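Local coordinates for putative modulator of DNA gyrase (Bacteroides thetaiotaomicron, PDB 1VPB), which is of unproven function but belongs to the peptidase U62 family and may act as a metallopeptidase, at residues L40-S45 and G66-L71; A208-S213 and K223-K228; D290-T295 and L352-G357. One frame throughout, in Å; residues are numbered along the deposited sequence.

How the contacts relate
From the N terminus, the three contacts follow in series; none encloses or crosses another. Contact 1 pairs the two strands of a hairpin, 36-52 and 58-73, with 20 residues between its segments. Contact 2 closes a shorter loop of nine residues, bringing the start of helix 225-234 back onto strand 207-214. That strand is an outermost one of the antiparallel sheet that also holds the hairpin, so contacts 1 and 2 reach the same sheet although their centres lie about 34 Å apart. Contact 3 closes the longest loop, 56 residues, by pairing strands 294-296 and 352-354 of a separate mixed sheet. It lies across the centre of the chain from contact 1, their centres about 36 Å apart.

Contact 1: residues L40-S45 and G66-L71; sequences LLYSSS and GLSLSL
The hairpin of strands 36-52 and 58-73 forms part of a long antiparallel sheet, and here its register is set by two hydrogen-bonded pairs, Leu40 with Ser68 and Tyr42 with Gly66. The bond from Leu40 N to Ser68 O is 2.9 Å long and almost straight at 176°. Gly66 N also reaches Tyr42 O at 2.9 Å, but comes from above the carbonyl plane. Between these pairs lies the non-hydrogen-bonded pair Leu41 and Leu67, whose methyls CD1 and CD1 meet at 3.7 Å; Leu90 of helix 87-101 touches Leu67 as well, so leucine suits this buried face.

On the face carrying Leu40, Tyr42 and Ser68, the tyrosine takes the crowded first torsion (chi1 59°), with CG between the backbone N and the carbonyl carbon. Its ring therefore lies across Gly66, whose CA sits 3.7 Å from the ring centroid in a CH-pi contact. Ser68 OG stands at the ring's edge, 3.8 Å from CE2 of Tyr42. A CB on residue 66 would fall 2.1 Å from Tyr42 OH. The aromatic-glycine pair is thus complementary: the bare backbone admits the ring, and the ring covers the backbone.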
ATOM      1  N   LEU A  40      -4.304  16.191 -17.315  1.00 32.36           N
ATOM      2  CA  LEU A  40      -5.325  16.083 -16.246  1.00 33.31           C
ATOM      3  C   LEU A  40      -5.064  17.094 -15.181  1.00 34.38           C
ATOM      4  O   LEU A  40      -4.001  17.156 -14.596  1.00 33.02           O
ATOM      5  CB  LEU A  40      -5.315  14.705 -15.694  1.00 36.12           C
ATOM      6  CG  LEU A  40      -6.073  14.461 -14.379  1.00 39.46           C
ATOM      7  CD1 LEU A  40      -7.532  14.421 -14.750  1.00 40.61           C
ATOM      8  CD2 LEU A  40      -5.593  13.207 -13.733  1.00 42.61           C
ATOM      9  N   LEU A  41      -6.093  17.878 -14.833  1.00 32.04           N
ATOM     10  CA  LEU A  41      -6.032  18.708 -13.671  1.00 32.09           C
ATOM     11  C   LEU A  41      -7.078  18.135 -12.703  1.00 35.77           C
ATOM     12  O   LEU A  41      -8.210  17.864 -13.107  1.00 35.15           O
ATOM     13  CB  LEU A  41      -6.377  20.128 -14.095  1.00 33.80           C
ATOM     14  CG  LEU A  41      -6.401  21.178 -12.982  1.00 40.85           C
ATOM     15  CD1 LEU A  41      -5.058  21.611 -12.584  1.00 57.04           C
ATOM     16  CD2 LEU A  41      -7.154  22.363 -13.525  1.00 56.34           C
ATOM     17  N   TYR A  42      -6.631  17.794 -11.497  1.00 35.20           N
ATOM     18  CA  TYR A  42      -7.484  17.099 -10.556  1.00 35.73           C
ATOM     19  C   TYR A  42      -7.498  17.868  -9.268  1.00 37.85           C
ATOM     20  O   TYR A  42      -6.567  18.615  -8.920  1.00 36.95           O
ATOM     21  CB  TYR A  42      -7.025  15.656 -10.339  1.00 39.00           C
ATOM     22  CG  TYR A  42      -5.609  15.565  -9.814  1.00 41.50           C
ATOM     23  CD1 TYR A  42      -5.371  15.675  -8.464  1.00 53.13           C
ATOM     24  CD2 TYR A  42      -4.517  15.431 -10.677  1.00 51.18           C
ATOM     25  CE1 TYR A  42      -4.096  15.647  -7.946  1.00 57.17           C
ATOM     26  CE2 TYR A  42      -3.207  15.384 -10.150  1.00 54.20           C
ATOM     27  CZ  TYR A  42      -3.024  15.489  -8.785  1.00 57.31           C
ATOM     28  OH  TYR A  42      -1.764  15.478  -8.200  1.00 68.07           O
ATOM     29  N   SER A  43      -8.580  17.691  -8.516  1.00 35.00           N
ATOM     30  CA  SER A  43      -8.559  18.163  -7.155  1.00 35.35           C
ATOM     31  C   SER A  43      -9.484  17.327  -6.316  1.00 36.97           C
ATOM     32  O   SER A  43     -10.379  16.617  -6.810  1.00 36.71           O
ATOM     33  CB  SER A  43      -8.959  19.599  -7.041  1.00 42.04           C
ATOM     34  OG  SER A  43     -10.299  19.746  -7.319  1.00 50.91           O
ATOM     35  N   SER A  44      -9.243  17.387  -5.041  1.00 37.36           N
ATOM     36  CA  SER A  44     -10.085  16.594  -4.144  1.00 35.08           C
ATOM     37  C   SER A  44     -10.018  17.237  -2.764  1.00 40.89           C
ATOM     38  O   SER A  44      -9.119  18.054  -2.447  1.00 38.77           O
ATOM     39  CB  SER A  44      -9.572  15.169  -4.095  1.00 36.66           C
ATOM     40  OG  SER A  44      -8.242  15.187  -3.591  1.00 42.23           O
ATOM     41  N   SER A  45     -10.963  16.831  -1.924  1.00 38.78           N
ATOM     42  CA  SER A  45     -10.835  17.137  -0.507  1.00 35.42           C
ATOM     43  C   SER A  45     -11.513  16.021   0.254  1.00 38.33           C
ATOM     44  O   SER A  45     -12.283  15.258  -0.328  1.00 39.07           O
ATOM     45  CB  SER A  45     -11.351  18.515  -0.162  1.00 41.65           C
ATOM     46  OG  SER A  45     -12.754  18.569  -0.030  1.00 44.38           O
ATOM     47  N   GLY A  66      -3.712  18.880  -8.399  1.00 36.79           N
ATOM     48  CA  GLY A  66      -2.494  18.768  -9.196  1.00 39.27           C
ATOM     49  C   GLY A  66      -2.719  18.658 -10.693  1.00 36.85           C
ATOM     50  O   GLY A  66      -3.852  18.733 -11.196  1.00 34.66           O
ATOM     51  N   LEU A  67      -1.606  18.525 -11.429  1.00 34.27           N
ATOM     52  CA  LEU A  67      -1.604  18.448 -12.868  1.00 33.38           C
ATOM     53  C   LEU A  67      -0.763  17.255 -13.265  1.00 34.82           C
ATOM     54  O   LEU A  67       0.339  17.123 -12.754  1.00 36.39           O
ATOM     55  CB  LEU A  67      -1.000  19.710 -13.455  1.00 36.81           C
ATOM     56  CG  LEU A  67      -1.198  20.290 -14.826  1.00 47.16           C
ATOM     57  CD1 LEU A  67      -2.657  20.505 -15.153  1.00 40.17           C
ATOM     58  CD2 LEU A  67      -0.501  21.674 -14.867  1.00 44.74           C
ATOM     59  N   SER A  68      -1.288  16.410 -14.132  1.00 33.27           N
ATOM     60  CA  SER A  68      -0.579  15.195 -14.648  1.00 33.35           C
ATOM     61  C   SER A  68      -0.548  15.336 -16.132  1.00 34.33           C
ATOM     62  O   SER A  68      -1.520  15.759 -16.749  1.00 37.16           O
ATOM     63  CB  SER A  68      -1.348  13.939 -14.254  1.00 37.14           C
ATOM     64  OG  SER A  68      -1.142  13.774 -12.873  1.00 51.30           O
ATOM     65  N   LEU A  69       0.594  15.003 -16.761  1.00 32.53           N
ATOM     66  CA  LEU A  69       0.637  15.032 -18.234  1.00 31.95           C
ATOM     67  C   LEU A  69       1.196  13.734 -18.761  1.00 32.11           C
ATOM     68  O   LEU A  69       2.081  13.138 -18.147  1.00 32.20           O
ATOM     69  CB  LEU A  69       1.557  16.173 -18.718  1.00 33.96           C
ATOM     70  CG  LEU A  69       1.115  17.617 -18.498  1.00 36.20           C
ATOM     71  CD1 LEU A  69       1.543  18.081 -17.142  1.00 37.67           C
ATOM     72  CD2 LEU A  69       1.685  18.527 -19.506  1.00 35.09           C
ATOM     73  N   SER A  70       0.690  13.301 -19.926  1.00 30.94           N
ATOM     74  CA  SER A  70       1.237  12.185 -20.682  1.00 29.79           C
ATOM     75  C   SER A  70       1.868  12.890 -21.880  1.00 32.55           C
ATOM     76  O   SER A  70       1.228  13.681 -22.551  1.00 31.60           O
ATOM     77  CB  SER A  70       0.200  11.239 -21.201  1.00 33.00           C
ATOM     78  OG  SER A  70      -0.489  10.584 -20.123  1.00 35.77           O
ATOM     79  N   LEU A  71       3.149  12.622 -22.082  1.00 29.06           N
ATOM     80  CA  LEU A  71       3.953  13.292 -23.094  1.00 30.34           C
ATOM     81  C   LEU A  71       4.369  12.349 -24.231  1.00 28.78           C
ATOM     82  O   LEU A  71       4.925  11.302 -24.019  1.00 29.73           O
ATOM     83  CB  LEU A  71       5.219  13.873 -22.435  1.00 30.02           C
ATOM     84  CG  LEU A  71       5.059  14.703 -21.153  1.00 26.93           C
ATOM     85  CD1 LEU A  71       6.432  15.022 -20.633  1.00 33.16           C
ATOM     86  CD2 LEU A  71       4.301  15.952 -21.436  1.00 29.70           C
TER

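Contact 2: residues A208-S213 and K223-K228; sequences AYWYES and KGIGQK
The CH-pi contact centres on Trp210, an indole with a broad face to offer an aliphatic chain. Its CG is anti to the backbone N (chi1 -170°), which carries the ring out from strand 207-214 toward the helix. Lys228 crosses that face obliquely: its CD lies 3.6 Å from the centroid of the five-membered ring, shifted toward the rim, and only 3.4 Å from Trp210 NE1. Lysine suits the position because its methylenes can cover the indole while its ammonium continues to a polar partner.

The apolar contacts belong to Ile225, whose two branches divide the work. CG2 approaches the edge of the indole, 3.9 Å from Trp210 CD1, whereas CD1 packs 3.5 Å from Glu212 CG. Leu192 of the neighbouring strand 181-198 touches the same isoleucine.

The polar link between the segments is made by water. Within the strand, Trp210 NE1 donates to Glu212 OE2 at 3.0 Å, nearly straight (168°) and in the indole plane, though it meets the carboxylate from above its plane. The bent Glu212 chain brings OE2 to this N-H. The water donates to Glu212 OE2 and to Lys223 O, and accepts from Lys228 NZ at 2.6 Å. NZ stays 4.7 Å from OE2, so the water joins opposite charges that do not touch, and each probably steadies the other's ionised form.

At the helix start, Gly224 is the N-cap, with a positive phi of 95° that calls for glycine. Its O accepts from Lys228 N, and Glu151 binds amide N-H groups of this first turn. The whole is a strand-loop-helix unit in which the chain leaves an outermost strand of the antiparallel sheet and lays its next helix back against the sheet.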
ATOM      1  N   ALA A 208     -14.744  -8.439  13.233  1.00 44.94           N
ATOM      2  CA  ALA A 208     -15.593  -8.290  12.060  1.00 41.79           C
ATOM      3  C   ALA A 208     -15.936  -6.829  11.886  1.00 40.88           C
ATOM      4  O   ALA A 208     -15.733  -6.038  12.784  1.00 39.99           O
ATOM      5  CB  ALA A 208     -16.857  -9.093  12.181  1.00 44.42           C
ATOM      6  N   TYR A 209     -16.501  -6.527  10.726  1.00 41.27           N
ATOM      7  CA  TYR A 209     -16.801  -5.170  10.331  1.00 41.64           C
ATOM      8  C   TYR A 209     -18.093  -5.081   9.559  1.00 41.16           C
ATOM      9  O   TYR A 209     -18.617  -6.080   9.054  1.00 40.97           O
ATOM     10  CB  TYR A 209     -15.680  -4.641   9.460  1.00 42.26           C
ATOM     11  CG  TYR A 209     -15.430  -5.447   8.198  1.00 47.13           C
ATOM     12  N   TRP A 210     -18.585  -3.856   9.437  1.00 39.70           N
ATOM     13  CA  TRP A 210     -19.621  -3.540   8.492  1.00 38.86           C
ATOM     14  C   TRP A 210     -19.417  -2.111   8.061  1.00 36.08           C
ATOM     15  O   TRP A 210     -18.821  -1.337   8.785  1.00 35.49           O
ATOM     16  CB  TRP A 210     -20.999  -3.715   9.128  1.00 39.84           C
ATOM     17  CG  TRP A 210     -22.078  -3.620   8.119  1.00 44.66           C
ATOM     18  CD1 TRP A 210     -22.938  -2.581   7.908  1.00 44.64           C
ATOM     19  CD2 TRP A 210     -22.396  -4.605   7.139  1.00 50.55           C
ATOM     20  NE1 TRP A 210     -23.788  -2.869   6.868  1.00 42.14           N
ATOM     21  CE2 TRP A 210     -23.488  -4.117   6.390  1.00 42.88           C
ATOM     22  CE3 TRP A 210     -21.896  -5.874   6.847  1.00 52.36           C
ATOM     23  CZ2 TRP A 210     -24.060  -4.838   5.341  1.00 49.77           C
ATOM     24  CZ3 TRP A 210     -22.481  -6.608   5.826  1.00 51.91           C
ATOM     25  CH2 TRP A 210     -23.536  -6.080   5.073  1.00 53.66           C
ATOM     26  N   TYR A 211     -19.902  -1.762   6.866  1.00 38.00           N
ATOM     27  CA  TYR A 211     -19.846  -0.399   6.398  1.00 36.59           C
ATOM     28  C   TYR A 211     -20.928  -0.148   5.404  1.00 36.71           C
ATOM     29  O   TYR A 211     -21.511  -1.066   4.816  1.00 37.59           O
ATOM     30  CB  TYR A 211     -18.486  -0.071   5.802  1.00 38.62           C
ATOM     31  CG  TYR A 211     -18.360  -0.619   4.443  1.00 44.29           C
ATOM     32  CD1 TYR A 211     -18.028  -1.949   4.258  1.00 48.47           C
ATOM     33  CD2 TYR A 211     -18.665   0.154   3.328  1.00 51.39           C
ATOM     34  CE1 TYR A 211     -17.935  -2.485   2.987  1.00 60.20           C
ATOM     35  CE2 TYR A 211     -18.580  -0.362   2.070  1.00 55.45           C
ATOM     36  CZ  TYR A 211     -18.217  -1.691   1.905  1.00 55.01           C
ATOM     37  OH  TYR A 211     -18.132  -2.235   0.637  1.00 66.13           O
ATOM     38  N   GLU A 212     -21.241   1.132   5.269  1.00 33.51           N
ATOM     39  CA  GLU A 212     -22.249   1.623   4.367  1.00 33.04           C
ATOM     40  C   GLU A 212     -21.591   2.800   3.648  1.00 33.15           C
ATOM     41  O   GLU A 212     -20.730   3.473   4.236  1.00 33.58           O
ATOM     42  CB  GLU A 212     -23.436   2.160   5.129  1.00 36.71           C
ATOM     43  CG  GLU A 212     -24.253   1.133   5.910  1.00 34.93           C
ATOM     44  CD  GLU A 212     -25.027   0.138   5.084  1.00 41.44           C
ATOM     45  OE1 GLU A 212     -25.064   0.235   3.851  1.00 38.57           O
ATOM     46  OE2 GLU A 212     -25.629  -0.775   5.731  1.00 43.68           O
ATOM     47  N   SER A 213     -21.973   2.997   2.382  1.00 33.24           N
ATOM     48  CA  SER A 213     -21.531   4.173   1.624  1.00 35.71           C
ATOM     49  C   SER A 213     -22.590   4.684   0.666  1.00 34.53           C
ATOM     50  O   SER A 213     -23.572   3.999   0.349  1.00 34.88           O
ATOM     51  CB  SER A 213     -20.180   3.891   0.923  1.00 39.04           C
ATOM     52  OG  SER A 213     -20.322   2.915  -0.076  1.00 40.97           O
ATOM     53  N   LYS A 223     -27.675   3.891  10.353  1.00 38.44           N
ATOM     54  CA  LYS A 223     -28.106   3.043  11.460  1.00 38.65           C
ATOM     55  C   LYS A 223     -27.915   1.571  11.153  1.00 39.03           C
ATOM     56  O   LYS A 223     -27.981   1.117  10.008  1.00 39.44           O
ATOM     57  CB  LYS A 223     -29.574   3.352  11.797  1.00 37.87           C
ATOM     58  CG  LYS A 223     -29.727   4.754  12.313  1.00 39.76           C
ATOM     59  CD  LYS A 223     -31.138   5.144  12.698  1.00 46.88           C
ATOM     60  CE  LYS A 223     -31.039   6.400  13.602  1.00 54.92           C
ATOM     61  NZ  LYS A 223     -32.263   7.220  13.715  1.00 66.38           N
ATOM     62  N   GLY A 224     -27.600   0.827  12.196  1.00 36.42           N
ATOM     63  CA  GLY A 224     -27.489  -0.625  12.094  1.00 37.75           C
ATOM     64  C   GLY A 224     -26.097  -1.143  11.847  1.00 38.60           C
ATOM     65  O   GLY A 224     -25.862  -2.359  11.843  1.00 35.90           O
ATOM     66  N   ILE A 225     -25.151  -0.233  11.671  1.00 36.71           N
ATOM     67  CA  ILE A 225     -23.811  -0.618  11.257  1.00 35.97           C
ATOM     68  C   ILE A 225     -23.050  -1.280  12.399  1.00 34.15           C
ATOM     69  O   ILE A 225     -22.392  -2.313  12.185  1.00 35.93           O
ATOM     70  CB  ILE A 225     -23.034   0.608  10.718  1.00 36.72           C
ATOM     71  CG1 ILE A 225     -23.770   1.185   9.494  1.00 34.66           C
ATOM     72  CG2 ILE A 225     -21.618   0.181  10.306  1.00 34.22           C
ATOM     73  CD1 ILE A 225     -23.182   2.496   8.948  1.00 34.13           C
ATOM     74  N   GLY A 226     -23.115  -0.691  13.593  1.00 34.78           N
ATOM     75  CA  GLY A 226     -22.440  -1.255  14.757  1.00 35.27           C
ATOM     76  C   GLY A 226     -23.124  -2.547  15.155  1.00 38.06           C
ATOM     77  O   GLY A 226     -22.485  -3.560  15.439  1.00 37.54           O
ATOM     78  N   GLN A 227     -24.446  -2.522  15.091  1.00 37.94           N
ATOM     79  CA  GLN A 227     -25.221  -3.716  15.329  1.00 43.10           C
ATOM     80  C   GLN A 227     -24.799  -4.879  14.427  1.00 40.92           C
ATOM     81  O   GLN A 227     -24.495  -5.968  14.920  1.00 42.39           O
ATOM     82  CB  GLN A 227     -26.693  -3.411  15.130  1.00 45.06           C
ATOM     83  CG  GLN A 227     -27.602  -4.518  15.641  1.00 55.61           C
ATOM     84  CD  GLN A 227     -29.019  -4.349  15.158  1.00 67.00           C
ATOM     85  OE1 GLN A 227     -29.495  -3.223  14.985  1.00 72.12           O
ATOM     86  NE2 GLN A 227     -29.706  -5.466  14.938  1.00 78.90           N
ATOM     87  N   LYS A 228     -24.774  -4.650  13.119  1.00 38.29           N
ATOM     88  CA  LYS A 228     -24.365  -5.672  12.160  1.00 39.68           C
ATOM     89  C   LYS A 228     -22.957  -6.190  12.377  1.00 38.64           C
ATOM     90  O   LYS A 228     -22.724  -7.397  12.294  1.00 37.58           O
ATOM     91  CB  LYS A 228     -24.483  -5.161  10.723  1.00 40.10           C
ATOM     92  CG  LYS A 228     -25.936  -5.163  10.204  1.00 47.87           C
ATOM     93  CD  LYS A 228     -26.015  -4.585   8.784  1.00 45.43           C
ATOM     94  CE  LYS A 228     -27.442  -4.229   8.324  1.00 46.34           C
ATOM     95  NZ  LYS A 228     -28.041  -3.095   9.082  1.00 45.37           N
TER
HETATM   96  O   HOH W   1     -26.550  -1.049   8.515  1.00 32.18           O

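Contact 3: residues D290-T295 and L352-G357; sequences DRLTLT and LVMETG. With EDO (1,2-ethanediol), chain C.
Thr293 OG1 is gripped by three hydrogen bonds: one from the backbone N of Lys324 and two with waters, at 2.7 and 2.9 Å from OG1. Threonine suits the place, since its hydroxyl enters this network while its CB packs against Glu355. The residue stands just before strand 294-296, which pairs antiparallel with 352-354 inside a mixed sheet. Glu355 N donates to Thr293 O at 2.8 Å (170°), and beyond it Thr295 and Val353 form a hydrogen-bonded pair with bonds in both directions.

Glu355, its chain extended beyond CG, spreads its carboxylate among the waters: OE1 accepts from one of the waters on Thr293 OG1, and OE2 lies within hydrogen-bonding distance of the other and of a further water that also sits near Arg291 O. Arg291 NH2 adds a long salt bridge to OE2 at 3.9 Å, the guanidinium and carboxylate planes nearly parallel; the cation would probably help keep the acid ionised. An alanine in place of Glu355 would lose the carboxylate, and would probably loosen the waters and leave Arg291 less well positioned.

On the opposite face of the strands, Leu294 CD1 packs on Met354 CB and on Leu352, with Leu260 and Ile264 of helix 256-265 closing over Leu294. Met354, modelled in two conformers, is tight against Leu292: SD lies 3.1 Å from Leu292 CD1 in the conformer described. At the start of 290-295, Lys286 forms a salt bridge with Asp290 OD1, and 1,2-ethanediol, probably from the crystallisation liquor, donates through both hydroxyls to Asp290, O1 to OD2 at 2.5 Å and O2 to OD1 at 2.7 Å.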
ATOM      1  N   ASP A 290     -25.341 -20.937 -17.849  1.00 33.31           N
ATOM      2  CA  ASP A 290     -26.500 -20.179 -18.331  1.00 33.92           C
ATOM      3  C   ASP A 290     -26.937 -19.091 -17.382  1.00 33.79           C
ATOM      4  O   ASP A 290     -27.533 -18.108 -17.813  1.00 35.83           O
ATOM      5  CB  ASP A 290     -27.726 -21.077 -18.461  1.00 32.77           C
ATOM      6  CG  ASP A 290     -27.653 -22.019 -19.585  1.00 35.76           C
ATOM      7  OD1 ASP A 290     -26.702 -21.990 -20.393  1.00 33.50           O
ATOM      8  OD2 ASP A 290     -28.601 -22.823 -19.773  1.00 33.13           O
ATOM      9  N   ARG A 291     -26.662 -19.280 -16.100  1.00 33.48           N
ATOM     10  CA  ARG A 291     -27.088 -18.336 -15.044  1.00 36.07           C
ATOM     11  C   ARG A 291     -26.188 -17.138 -14.916  1.00 36.81           C
ATOM     12  O   ARG A 291     -26.506 -16.251 -14.129  1.00 37.87           O
ATOM     13  CB  ARG A 291     -27.213 -19.067 -13.688  1.00 36.08           C
ATOM     14  CG  ARG A 291     -28.180 -20.212 -13.653  1.00 37.70           C
ATOM     15  CD  ARG A 291     -29.631 -19.903 -13.406  1.00 47.01           C
ATOM     16  NE  ARG A 291     -30.166 -18.907 -14.324  1.00 50.11           N
ATOM     17  CZ  ARG A 291     -30.527 -19.090 -15.602  1.00 50.18           C
ATOM     18  NH1 ARG A 291     -30.411 -20.258 -16.209  1.00 46.12           N
ATOM     19  NH2 ARG A 291     -31.017 -18.044 -16.279  1.00 56.58           N
ATOM     20  N   LEU A 292     -25.056 -17.104 -15.619  1.00 35.62           N
ATOM     21  CA  LEU A 292     -24.140 -15.959 -15.576  1.00 36.06           C
ATOM     22  C   LEU A 292     -24.407 -15.005 -16.732  1.00 36.93           C
ATOM     23  O   LEU A 292     -23.967 -15.205 -17.844  1.00 36.36           O
ATOM     24  CB  LEU A 292     -22.677 -16.390 -15.631  1.00 36.90           C
ATOM     25  CG  LEU A 292     -21.587 -15.295 -15.625  1.00 36.24           C
ATOM     26  CD1 LEU A 292     -21.790 -14.410 -14.400  1.00 37.66           C
ATOM     27  CD2 LEU A 292     -20.174 -15.868 -15.659  1.00 38.08           C
ATOM     28  N   THR A 293     -25.115 -13.948 -16.398  1.00 34.73           N
ATOM     29  CA  THR A 293     -25.285 -12.805 -17.252  1.00 32.88           C
ATOM     30  C   THR A 293     -24.813 -11.571 -16.514  1.00 31.24           C
ATOM     31  O   THR A 293     -25.219 -11.281 -15.377  1.00 31.87           O
ATOM     32  CB  THR A 293     -26.780 -12.708 -17.680  1.00 36.56           C
ATOM     33  OG1 THR A 293     -27.100 -13.826 -18.495  1.00 32.31           O
ATOM     34  CG2 THR A 293     -27.014 -11.499 -18.553  1.00 36.55           C
ATOM     35  N   LEU A 294     -23.935 -10.843 -17.187  1.00 32.52           N
ATOM     36  CA  LEU A 294     -23.180  -9.772 -16.596  1.00 31.80           C
ATOM     37  C   LEU A 294     -23.029  -8.686 -17.635  1.00 32.57           C
ATOM     38  O   LEU A 294     -22.587  -8.949 -18.742  1.00 33.90           O
ATOM     39  CB  LEU A 294     -21.806 -10.261 -16.184  1.00 32.01           C
ATOM     40  CG  LEU A 294     -20.978  -9.279 -15.344  1.00 31.01           C
ATOM     41  CD1 LEU A 294     -21.500  -9.028 -13.932  1.00 31.11           C
ATOM     42  CD2 LEU A 294     -19.528  -9.780 -15.281  1.00 35.09           C
ATOM     43  N   THR A 295     -23.424  -7.460 -17.281  1.00 31.23           N
ATOM     44  CA  THR A 295     -23.270  -6.328 -18.188  1.00 33.02           C
ATOM     45  C   THR A 295     -22.445  -5.249 -17.511  1.00 32.63           C
ATOM     46  O   THR A 295     -22.406  -5.128 -16.273  1.00 34.21           O
ATOM     47  CB  THR A 295     -24.617  -5.740 -18.636  1.00 36.38           C
ATOM     48  OG1 THR A 295     -25.361  -5.417 -17.476  1.00 37.39           O
ATOM     49  CG2 THR A 295     -25.461  -6.758 -19.350  1.00 38.55           C
ATOM     50  N   LEU A 352     -20.376  -3.107 -12.933  1.00 33.96           N
ATOM     51  CA  LEU A 352     -20.727  -4.477 -13.284  1.00 34.30           C
ATOM     52  C   LEU A 352     -22.028  -4.867 -12.647  1.00 31.97           C
ATOM     53  O   LEU A 352     -22.209  -4.762 -11.422  1.00 33.63           O
ATOM     54  CB  LEU A 352     -19.657  -5.445 -12.879  1.00 35.05           C
ATOM     55  CG  LEU A 352     -18.333  -5.228 -13.639  1.00 35.46           C
ATOM     56  CD1 LEU A 352     -17.283  -6.118 -13.065  1.00 43.10           C
ATOM     57  CD2 LEU A 352     -18.420  -5.489 -15.109  1.00 37.85           C
ATOM     58  N   VAL A 353     -22.938  -5.331 -13.487  1.00 31.77           N
ATOM     59  CA  VAL A 353     -24.284  -5.699 -13.017  1.00 31.92           C
ATOM     60  C   VAL A 353     -24.574  -7.148 -13.412  1.00 31.64           C
ATOM     61  O   VAL A 353     -24.662  -7.488 -14.608  1.00 34.32           O
ATOM     62  CB  VAL A 353     -25.352  -4.792 -13.620  1.00 35.18           C
ATOM     63  CG1 VAL A 353     -26.760  -5.216 -13.132  1.00 37.03           C
ATOM     64  CG2 VAL A 353     -25.053  -3.284 -13.298  1.00 38.52           C
ATOM     65  N   MET A 354     -24.727  -7.987 -12.400  0.50 33.21           N
ATOM     66  CA  MET A 354     -25.096  -9.377 -12.599  0.50 31.68           C
ATOM     67  C   MET A 354     -26.619  -9.477 -12.626  0.50 34.71           C
ATOM     68  O   MET A 354     -27.303  -8.802 -11.857  0.50 34.16           O
ATOM     69  CB  MET A 354     -24.532 -10.223 -11.451  0.50 33.77           C
ATOM     70  CG  MET A 354     -24.768 -11.716 -11.564  0.50 36.62           C
ATOM     71  SD  MET A 354     -23.608 -12.635 -12.608  0.50 39.70           S
ATOM     72  CE  MET A 354     -22.141 -12.598 -11.597  0.50 38.49           C
ATOM     73  N   GLU A 355     -27.140 -10.295 -13.534  1.00 35.74           N
ATOM     74  CA  GLU A 355     -28.569 -10.576 -13.576  1.00 38.37           C
ATOM     75  C   GLU A 355     -28.993 -11.232 -12.269  1.00 36.18           C
ATOM     76  O   GLU A 355     -28.319 -12.128 -11.756  1.00 34.03           O
ATOM     77  CB  GLU A 355     -28.890 -11.419 -14.799  1.00 40.70           C
ATOM     78  CG  GLU A 355     -30.272 -12.023 -14.788  1.00 42.05           C
ATOM     79  CD  GLU A 355     -30.444 -12.919 -15.989  1.00 50.07           C
ATOM     80  OE1 GLU A 355     -30.621 -12.310 -17.066  1.00 44.88           O
ATOM     81  OE2 GLU A 355     -30.330 -14.182 -15.835  1.00 55.91           O
ATOM     82  N   THR A 356     -30.098 -10.739 -11.678  1.00 37.60           N
ATOM     83  CA  THR A 356     -30.615 -11.241 -10.406  1.00 34.46           C
ATOM     84  C   THR A 356     -31.737 -12.253 -10.541  1.00 34.57           C
ATOM     85  O   THR A 356     -32.455 -12.250 -11.537  1.00 36.48           O
ATOM     86  CB  THR A 356     -31.141 -10.052  -9.561  1.00 35.85           C
ATOM     87  OG1 THR A 356     -32.024  -9.264 -10.381  1.00 37.28           O
ATOM     88  CG2 THR A 356     -29.997  -9.128  -9.185  1.00 36.02           C
ATOM     89  N   GLY A 357     -31.811 -13.133  -9.554  1.00 36.75           N
ATOM     90  CA  GLY A 357     -32.864 -14.138  -9.412  1.00 36.19           C
ATOM     91  C   GLY A 357     -33.939 -13.610  -8.510  1.00 37.66           C
ATOM     92  O   GLY A 357     -34.052 -12.392  -8.308  1.00 38.68           O
TER
HETATM   93  C1  EDO C 441     -27.932 -25.436 -22.120  1.00 31.32           C
HETATM   94  O1  EDO C 441     -28.306 -25.119 -20.789  1.00 30.78           O
HETATM   95  C2  EDO C 441     -26.663 -24.712 -22.602  1.00 37.68           C
HETATM   96  O2  EDO C 441     -26.900 -23.296 -22.772  1.00 35.72           O
HETATM   97  O   HOH W   2     -28.476 -15.723 -17.089  1.00 34.66           O
HETATM   98  O   HOH W   3     -26.518 -13.599 -13.627  1.00 32.37           O
HETATM   99  O   HOH W   4     -29.142 -15.788 -13.942  1.00 44.63           O
HETATM  100  O   HOH W   5     -29.922 -13.585 -19.287  1.00 42.30           O
HETATM  101  O   HOH W   6     -26.820  -7.848 -16.449  1.00 34.00           O